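Local atomic coordinates of mitochondrial enolase superfamily member 1 (Homo sapiens, PDB entry 4A35), a protein that catalyses the magnesium-dependent dehydration of L-fuconate to 2-keto-3-deoxy-L-fuconate, a step in the breakdown of L-fucose. Residues L286-I291 and I300-G305; D215-F220 and C386-H391; I156-T161 and I313-L318. One frame throughout, in Å; residues are numbered along the deposited sequence. Where two conformers were deposited one is given.

Interaction 1. Residues L286-I291 and I300-G305; sequences LGHATI and IGIATG
His-288 is where helix residues 286-291 meet strand residues 300-305, its CG anti to the carbonyl carbon (chi1 -84°), which carries the imidazole onto Ile-302 and Thr-304. The methyl of Thr-304 lies over one face of the ring as a CH-pi contact, CG2 4.0 Å from the centroid of the His-288 ring and 26° off its normal, displaced toward the rim. At the ring's edge, in its plane, Ile-302 CG2 touches His-288 CD2 at 3.7 Å. Ring nitrogen ND1 is bonded to the carbonyl O of Asp-284, just ahead of the helix, which fixes the ring's rotation. With an alanine here the Asp-284 carbonyl would probably lose its side-chain donor, and a gap would open beside the Thr-304 methyl and Ile-302 CG2. One turn on, Ile-291 turns CG2 onto Ile-302, meeting its CG1 at 4.0 Å, side chains crossing at about a right angle. All four residues are buried. The helix runs nearly antiparallel to the strand (157°, axes 9.1 Å apart), as in the return half of a beta-alpha-beta crossover: strand 275-277 leads into helix 285-295, which packs over strand 301-304, itself bonded to 275-277 along one edge and 325-326 along the other, with helix 258-268 against Ile-291.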
loop_
_atom_site.group_PDB
_atom_site.type_symbol
_atom_site.label_atom_id
_atom_site.label_comp_id
_atom_site.label_asym_id
_atom_site.label_seq_id
_atom_site.Cartn_x
_atom_site.Cartn_y
_atom_site.Cartn_z
ATOM N N LEU A 286 -7.005 11.298 8.872
ATOM C CA LEU A 286 -8.041 11.980 9.646
ATOM C C LEU A 286 -8.029 11.493 11.098
ATOM O O LEU A 286 -8.256 12.317 12.018
ATOM C CB LEU A 286 -9.435 11.803 9.026
ATOM C CG LEU A 286 -9.589 12.252 7.515
ATOM C CD1 LEU A 286 -11.066 12.106 7.059
ATOM C CD2 LEU A 286 -9.121 13.680 7.306
ATOM N N GLY A 287 -7.734 10.211 11.278
ATOM C CA GLY A 287 -7.632 9.616 12.610
ATOM C C GLY A 287 -6.522 10.208 13.457
ATOM O O GLY A 287 -6.723 10.532 14.643
ATOM N N HIS A 288 -5.334 10.372 12.848
ATOM C CA HIS A 288 -4.196 10.981 13.535
ATOM C C HIS A 288 -4.525 12.422 13.924
ATOM O O HIS A 288 -4.256 12.815 15.081
ATOM C CB HIS A 288 -2.908 10.892 12.700
ATOM C CG HIS A 288 -2.204 9.579 12.875
ATOM N ND1 HIS A 288 -2.592 8.453 12.173
ATOM C CD2 HIS A 288 -1.170 9.249 13.693
ATOM C CE1 HIS A 288 -1.769 7.477 12.565
ATOM N NE2 HIS A 288 -0.901 7.905 13.468
ATOM N N ALA A 289 -5.198 13.186 13.012
ATOM C CA ALA A 289 -5.626 14.549 13.329
ATOM C C ALA A 289 -6.644 14.557 14.476
ATOM O O ALA A 289 -6.557 15.399 15.357
ATOM C CB ALA A 289 -6.209 15.236 12.085
ATOM N N THR A 290 -7.617 13.611 14.494
ATOM C CA THR A 290 -8.590 13.551 15.604
ATOM C C THR A 290 -7.863 13.324 16.968
ATOM O O THR A 290 -8.184 13.998 17.963
ATOM C CB THR A 290 -9.672 12.473 15.322
ATOM O OG1 THR A 290 -10.362 12.846 14.148
ATOM C CG2 THR A 290 -10.677 12.324 16.486
ATOM N N ILE A 291 -6.887 12.407 16.996
ATOM C CA ILE A 291 -6.142 12.066 18.217
ATOM C C ILE A 291 -5.272 13.265 18.599
ATOM O O ILE A 291 -5.245 13.641 19.763
ATOM C CB ILE A 291 -5.326 10.782 18.003
ATOM C CG1 ILE A 291 -6.281 9.578 17.735
ATOM C CG2 ILE A 291 -4.366 10.503 19.210
ATOM C CD1 ILE A 291 -5.608 8.292 17.000
ATOM N N ILE A 300 0.724 16.385 24.919
ATOM C CA ILE A 300 1.256 15.241 24.192
ATOM C C ILE A 300 1.084 15.451 22.666
ATOM O O ILE A 300 -0.045 15.587 22.187
ATOM C CB ILE A 300 0.592 13.917 24.641
ATOM C CG1 ILE A 300 0.656 13.768 26.202
ATOM C CG2 ILE A 300 1.278 12.708 23.937
ATOM C CD1 ILE A 300 -0.281 12.735 26.703
ATOM N N GLY A 301 2.203 15.377 21.947
ATOM C CA GLY A 301 2.188 15.531 20.491
ATOM C C GLY A 301 1.976 14.167 19.864
ATOM O O GLY A 301 2.215 13.124 20.504
ATOM N N ILE A 302 1.613 14.177 18.579
ATOM C CA ILE A 302 1.423 12.919 17.833
ATOM C C ILE A 302 2.582 12.798 16.873
ATOM O O ILE A 302 2.954 13.782 16.222
ATOM C CB ILE A 302 0.028 12.909 17.105
ATOM C CG1 ILE A 302 -1.105 12.430 18.079
ATOM C CG2 ILE A 302 0.038 12.000 15.786
ATOM C CD1 ILE A 302 -1.225 13.008 19.549
ATOM N N ALA A 303 3.173 11.600 16.810
ATOM C CA ALA A 303 4.257 11.253 15.882
ATOM C C ALA A 303 3.797 10.093 14.979
ATOM O O ALA A 303 3.191 9.137 15.468
ATOM C CB ALA A 303 5.525 10.816 16.653
ATOM N N THR A 304 4.118 10.140 13.684
ATOM C CA THR A 304 3.823 8.964 12.859
ATOM C C THR A 304 4.681 9.033 11.626
ATOM O O THR A 304 5.279 10.088 11.340
ATOM C CB THR A 304 2.279 8.804 12.525
ATOM O OG1 THR A 304 2.096 7.505 11.876
ATOM C CG2 THR A 304 1.768 9.912 11.545
ATOM N N GLY A 305 4.726 7.910 10.902
ATOM C CA GLY A 305 5.398 7.894 9.620
ATOM C C GLY A 305 6.229 6.692 9.245
ATOM O O GLY A 305 6.478 6.514 8.055
#

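Interaction 2. Residues D215-F220 and C386-H391; sequences DGWTRF and CEYVDH
Trp-217 follows Gly-216, whose positive phi (100°) ends the preceding helix in a Schellman motif, while its partner Tyr-388 sits in extended backbone at the end of strand 386-388. The contact is carried by these two aromatic side chains. The far corner of the indole reaches the near side of the phenol: Trp-217 CH2 lies 3.6 Å from Tyr-388 CD2, and Trp-217 CZ2 is equally near that carbon. Their planes are close to parallel, at 15°, yet displaced so far that little of one ring covers the other. With 5.4 Å between the centroids of the Trp-217 six-membered ring and the Tyr-388 ring, this is van der Waals contact of near-parallel rings with little overlap. Tyr-388 CB joins in, 3.9 Å from Trp-217 CH2. The phenol is brought here by CG of Tyr-388 standing opposite the backbone N (chi1 176°), and its ring also meets that of His-393 nearly parallel. Trp-217 rests besides on Ala-212 of helix 202-214 and on Ala-190 and Thr-192 of strand 188-192. The neighbour of Tyr-388 in the strand, Glu-387, points the other way and forms a salt bridge to Lys-221; both probably bind substrate, as in related enzymes. The strand therefore turns an aromatic toward the outside, against helix 362-377, and a carboxylate toward the active site, as expected of a barrel strand. Strand 188-192, bonded to both 219-223 and 386-388, lies between them, consistent with closure of the (beta/alpha)7beta barrel of the mandelate racemase and muconate lactonizing enzymes.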
loop_
_atom_site.group_PDB
_atom_site.type_symbol
_atom_site.label_atom_id
_atom_site.label_comp_id
_atom_site.label_asym_id
_atom_site.label_seq_id
_atom_site.Cartn_x
_atom_site.Cartn_y
_atom_site.Cartn_z
ATOM N N ASP A 215 25.738 5.042 30.033
ATOM C CA ASP A 215 26.305 5.258 28.694
ATOM C C ASP A 215 26.055 6.665 28.124
ATOM O O ASP A 215 26.545 6.951 27.022
ATOM C CB ASP A 215 25.785 4.201 27.690
ATOM C CG ASP A 215 26.211 2.757 27.978
ATOM O OD1 ASP A 215 27.022 2.548 28.894
ATOM O OD2 ASP A 215 25.673 1.839 27.330
ATOM N N GLY A 216 25.290 7.508 28.839
ATOM C CA GLY A 216 25.002 8.876 28.423
ATOM C C GLY A 216 23.660 9.137 27.754
ATOM O O GLY A 216 23.421 10.260 27.301
ATOM N N TRP A 217 22.766 8.127 27.651
ATOM C CA TRP A 217 21.448 8.383 27.026
ATOM C C TRP A 217 20.559 9.220 27.956
ATOM O O TRP A 217 20.551 8.993 29.154
ATOM C CB TRP A 217 20.737 7.070 26.628
ATOM C CG TRP A 217 21.492 6.327 25.577
ATOM C CD1 TRP A 217 22.431 5.347 25.765
ATOM C CD2 TRP A 217 21.505 6.636 24.173
ATOM N NE1 TRP A 217 22.965 4.967 24.546
ATOM C CE2 TRP A 217 22.399 5.731 23.551
ATOM C CE3 TRP A 217 20.790 7.543 23.372
ATOM C CZ2 TRP A 217 22.613 5.724 22.159
ATOM C CZ3 TRP A 217 20.982 7.526 21.994
ATOM C CH2 TRP A 217 21.901 6.652 21.403
ATOM N N THR A 218 19.794 10.176 27.386
ATOM C CA THR A 218 18.910 11.050 28.164
ATOM C C THR A 218 17.511 11.133 27.530
ATOM O O THR A 218 16.656 11.822 28.063
ATOM C CB THR A 218 19.526 12.472 28.302
ATOM O OG1 THR A 218 19.616 13.069 27.001
ATOM C CG2 THR A 218 20.876 12.490 29.047
ATOM N N ARG A 219 17.276 10.445 26.358
ATOM C CA ARG A 219 16.011 10.436 25.621
ATOM C C ARG A 219 15.637 8.969 25.344
ATOM O O ARG A 219 16.469 8.206 24.849
ATOM C CB ARG A 219 16.151 11.237 24.326
ATOM C CG ARG A 219 16.757 12.623 24.544
ATOM C CD ARG A 219 16.973 13.324 23.210
ATOM N NE ARG A 219 17.778 14.525 23.453
ATOM C CZ ARG A 219 19.086 14.616 23.238
ATOM N NH1 ARG A 219 19.746 13.609 22.671
ATOM N NH2 ARG A 219 19.741 15.731 23.554
ATOM N N PHE A 220 14.447 8.565 25.768
ATOM C CA PHE A 220 14.018 7.178 25.796
ATOM C C PHE A 220 12.649 6.922 25.208
ATOM O O PHE A 220 11.687 7.618 25.523
ATOM C CB PHE A 220 13.983 6.715 27.294
ATOM C CG PHE A 220 15.336 6.616 27.955
ATOM C CD1 PHE A 220 15.967 7.752 28.476
ATOM C CD2 PHE A 220 15.956 5.384 28.115
ATOM C CE1 PHE A 220 17.214 7.657 29.101
ATOM C CE2 PHE A 220 17.223 5.297 28.707
ATOM C CZ PHE A 220 17.826 6.430 29.233
ATOM N N CYS A 386 16.976 11.856 16.250
ATOM C CA CYS A 386 16.977 10.661 15.418
ATOM C C CYS A 386 16.869 9.418 16.282
ATOM O O CYS A 386 17.611 9.291 17.249
ATOM C CB CYS A 386 18.234 10.608 14.559
ATOM S SG CYS A 386 18.143 9.339 13.273
ATOM N N GLU A 387 16.025 8.460 15.902
ATOM C CA GLU A 387 15.960 7.235 16.690
ATOM C C GLU A 387 17.286 6.445 16.597
ATOM O O GLU A 387 17.961 6.463 15.560
ATOM C CB GLU A 387 14.808 6.361 16.205
ATOM C CG GLU A 387 14.585 5.060 16.983
ATOM C CD GLU A 387 13.255 4.390 16.666
ATOM O OE1 GLU A 387 12.762 4.527 15.518
ATOM O OE2 GLU A 387 12.704 3.719 17.579
ATOM N N TYR A 388 17.613 5.720 17.660
ATOM C CA TYR A 388 18.742 4.809 17.629
ATOM C C TYR A 388 18.363 3.479 18.329
ATOM O O TYR A 388 17.727 3.491 19.378
ATOM C CB TYR A 388 20.007 5.426 18.272
ATOM C CG TYR A 388 21.181 4.459 18.334
ATOM C CD1 TYR A 388 21.976 4.219 17.210
ATOM C CD2 TYR A 388 21.405 3.679 19.464
ATOM C CE1 TYR A 388 23.044 3.305 17.260
ATOM C CE2 TYR A 388 22.444 2.754 19.515
ATOM C CZ TYR A 388 23.253 2.563 18.411
ATOM O OH TYR A 388 24.275 1.653 18.494
ATOM N N VAL A 389 18.772 2.348 17.750
ATOM C CA VAL A 389 18.608 1.027 18.380
ATOM C C VAL A 389 19.975 0.332 18.286
ATOM O O VAL A 389 20.688 0.503 17.294
ATOM C CB VAL A 389 17.424 0.165 17.825
ATOM C CG1 VAL A 389 17.078 -0.980 18.786
ATOM C CG2 VAL A 389 16.172 1.029 17.592
ATOM N N ASP A 390 20.358 -0.386 19.338
ATOM C CA ASP A 390 21.691 -1.024 19.464
ATOM C C ASP A 390 21.878 -2.395 18.743
ATOM O O ASP A 390 22.881 -3.069 18.998
ATOM C CB ASP A 390 22.043 -1.230 20.964
ATOM C CG ASP A 390 21.057 -2.107 21.756
ATOM O OD1 ASP A 390 19.863 -2.184 21.358
ATOM O OD2 ASP A 390 21.461 -2.656 22.816
ATOM N N HIS A 391 20.959 -2.734 17.828
ATOM C CA HIS A 391 20.929 -3.987 17.061
ATOM C C HIS A 391 21.832 -4.031 15.790
ATOM O O HIS A 391 21.748 -3.108 14.975
ATOM C CB HIS A 391 19.466 -4.238 16.577
ATOM C CG HIS A 391 18.540 -4.945 17.530
ATOM N ND1 HIS A 391 18.095 -4.341 18.709
ATOM C CD2 HIS A 391 17.898 -6.129 17.379
ATOM C CE1 HIS A 391 17.243 -5.194 19.247
ATOM N NE2 HIS A 391 17.088 -6.285 18.477
#

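Interaction 3. Residues I156-T161 and I313-L318; sequences ITDVLT and IFKQLL
The flat group that matters is the carboxylate of Asp-158, and Lys-315 reaches it from the side of its two oxygens. Lys-315 NZ bonds to OD2 of Asp-158 at 2.9 Å through that oxygen's syn lone pair, and makes a weak bond to OD1 of Asp-158 at 3.0 Å, so one ammonium spans both oxygens in a salt bridge. The stronger partner of NZ, however, is Asp-284 of the second subunit, in another salt bridge. The lysine runs out straight from the helix, then bends at the CG-CD bond (chi3 79°). Its methylene stem is held on the way: Val-159 CG2 touches Lys-315 CG at 3.7 Å, and the CA of Ile-156 lies 4.1 Å from Lys-315 CD, with Ile-156 CG2 at 4.2 Å from the same carbon. Helix 311-319, which carries the lysine, is a helix of the barrel that follows strand 301-304 and leads into strand 325-326 in the chain; residues 156-161 form a loop that runs up to helix 162-171, with Thr-161 as its N-cap. The loop is folded tightly on itself, the carbonyl O of Ile-156 accepting from both Val-159 N and Leu-160 N, which sets Val-159 over the lysine. This is also a subunit boundary. Lys-315 NZ bonds to the Tyr-155 carbonyl as well, and two carboxylates around it would be expected to favour its charged form. Next to it Gln-316 bonds to the backbone of Asp-283 and Leu-286 of the second subunit, while Thr-157 reaches Asp-257 of that chain.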
loop_
_atom_site.group_PDB
_atom_site.type_symbol
_atom_site.label_atom_id
_atom_site.label_comp_id
_atom_site.label_asym_id
_atom_site.label_seq_id
_atom_site.Cartn_x
_atom_site.Cartn_y
_atom_site.Cartn_z
ATOM N N ILE A 156 2.165 16.165 -5.423
ATOM C CA ILE A 156 2.499 17.066 -4.315
ATOM C C ILE A 156 2.702 18.527 -4.783
ATOM O O ILE A 156 2.903 19.403 -3.922
ATOM C CB ILE A 156 3.718 16.608 -3.440
ATOM C CG1 ILE A 156 5.077 16.706 -4.222
ATOM C CG2 ILE A 156 3.483 15.198 -2.835
ATOM C CD1 ILE A 156 6.392 16.464 -3.371
ATOM N N THR A 157 2.618 18.823 -6.105
ATOM C CA THR A 157 2.778 20.223 -6.569
ATOM C C THR A 157 1.716 21.187 -5.983
ATOM O O THR A 157 1.937 22.382 -5.997
ATOM C CB THR A 157 2.700 20.302 -8.121
ATOM O OG1 THR A 157 1.403 19.841 -8.534
ATOM C CG2 THR A 157 3.797 19.496 -8.793
ATOM N N ASP A 158 0.594 20.667 -5.443
ATOM C CA ASP A 158 -0.447 21.478 -4.800
ATOM C C ASP A 158 0.024 22.032 -3.426
ATOM O O ASP A 158 -0.606 22.948 -2.914
ATOM C CB ASP A 158 -1.763 20.703 -4.663
ATOM C CG ASP A 158 -1.637 19.319 -4.013
ATOM O OD1 ASP A 158 -0.686 18.552 -4.386
ATOM O OD2 ASP A 158 -2.475 18.997 -3.133
ATOM N N VAL A 159 1.108 21.456 -2.829
ATOM C CA VAL A 159 1.681 21.972 -1.550
ATOM C C VAL A 159 3.164 22.367 -1.729
ATOM O O VAL A 159 3.666 23.177 -0.973
ATOM C CB VAL A 159 1.516 21.009 -0.337
ATOM C CG1 VAL A 159 0.060 20.651 -0.098
ATOM C CG2 VAL A 159 2.400 19.742 -0.442
ATOM N N LEU A 160 3.847 21.782 -2.708
ATOM C CA LEU A 160 5.299 21.994 -2.921
ATOM C C LEU A 160 5.624 21.847 -4.396
ATOM O O LEU A 160 5.734 20.722 -4.925
ATOM C CB LEU A 160 6.118 20.978 -2.071
ATOM C CG LEU A 160 7.663 21.104 -2.136
ATOM C CD1 LEU A 160 8.202 22.142 -1.083
ATOM C CD2 LEU A 160 8.325 19.710 -1.932
ATOM N N THR A 161 5.748 23.003 -5.071
ATOM C CA THR A 161 6.177 23.023 -6.469
ATOM C C THR A 161 7.707 22.884 -6.512
ATOM O O THR A 161 8.382 22.971 -5.467
ATOM C CB THR A 161 5.746 24.349 -7.147
ATOM O OG1 THR A 161 6.452 25.449 -6.526
ATOM C CG2 THR A 161 4.215 24.594 -7.097
ATOM N N ILE A 313 0.617 10.315 1.389
ATOM C CA ILE A 313 0.136 10.163 2.760
ATOM C C ILE A 313 0.783 11.260 3.595
ATOM O O ILE A 313 0.071 11.897 4.354
ATOM C CB ILE A 313 0.414 8.731 3.344
ATOM C CG1 ILE A 313 -0.254 7.587 2.437
ATOM C CG2 ILE A 313 -0.141 8.649 4.809
ATOM C CD1 ILE A 313 -1.873 7.677 2.415
ATOM N N PHE A 314 2.116 11.443 3.504
ATOM C CA PHE A 314 2.752 12.518 4.291
ATOM C C PHE A 314 2.166 13.907 3.948
ATOM O O PHE A 314 1.974 14.742 4.830
ATOM C CB PHE A 314 4.254 12.523 4.092
ATOM C CG PHE A 314 4.937 11.493 4.987
ATOM C CD1 PHE A 314 4.865 11.594 6.386
ATOM C CD2 PHE A 314 5.669 10.458 4.437
ATOM C CE1 PHE A 314 5.536 10.666 7.209
ATOM C CE2 PHE A 314 6.362 9.548 5.257
ATOM C CZ PHE A 314 6.283 9.657 6.634
ATOM N N LYS A 315 1.913 14.160 2.680
ATOM C CA LYS A 315 1.337 15.442 2.282
ATOM C C LYS A 315 0.033 15.704 3.023
ATOM O O LYS A 315 -0.147 16.773 3.591
ATOM C CB LYS A 315 1.114 15.516 0.756
ATOM C CG LYS A 315 0.305 16.774 0.338
ATOM C CD LYS A 315 -0.017 16.746 -1.135
ATOM C CE LYS A 315 -1.204 15.819 -1.496
ATOM N NZ LYS A 315 -1.808 16.220 -2.817
ATOM N N GLN A 316 -0.837 14.714 3.076
ATOM C CA GLN A 316 -2.154 14.879 3.736
ATOM C C GLN A 316 -2.008 14.975 5.236
ATOM O O GLN A 316 -2.736 15.756 5.845
ATOM C CB GLN A 316 -3.103 13.742 3.353
ATOM C CG GLN A 316 -3.451 13.807 1.817
ATOM C CD GLN A 316 -4.172 12.515 1.506
ATOM O OE1 GLN A 316 -5.390 12.476 1.594
ATOM N NE2 GLN A 316 -3.411 11.432 1.248
ATOM N N LEU A 317 -1.032 14.238 5.835
ATOM C CA LEU A 317 -0.765 14.378 7.289
ATOM C C LEU A 317 -0.386 15.834 7.639
ATOM O O LEU A 317 -0.836 16.375 8.651
ATOM C CB LEU A 317 0.393 13.437 7.733
ATOM C CG LEU A 317 0.019 11.929 7.739
ATOM C CD1 LEU A 317 1.315 11.064 7.867
ATOM C CD2 LEU A 317 -1.019 11.609 8.897
ATOM N N LEU A 318 0.398 16.473 6.760
ATOM C CA LEU A 318 0.822 17.874 6.935
ATOM C C LEU A 318 -0.401 18.797 6.661
ATOM O O LEU A 318 -0.639 19.727 7.414
ATOM C CB LEU A 318 1.997 18.189 6.006
ATOM C CG LEU A 318 3.337 17.484 6.421
ATOM C CD1 LEU A 318 4.356 17.560 5.308
ATOM C CD2 LEU A 318 3.880 18.088 7.731
#

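How the interactions relate
Interactions 1 and 3 adjoin each other: strand 301-304 leads on to helix 311-319, and Thr-304 CG2 packs on Leu-317 CD1 at 3.9 Å. Interaction 1 is fully buried and mainly apolar, whereas interaction 3, partly buried at the dimer boundary, relies on charge. Asp-284 serves both, its carbonyl holding His-288 and its carboxylate reaching Lys-315 of the other subunit. Interaction 2 lies apart, about 23 Å from interaction 1 and 31 Å from interaction 3 between centres; it is a surface pair of aromatic rings. Strands 219-223 and 301-304 nevertheless belong to the same parallel sheet, so interactions 1 and 2 reach one barrel wall at different places.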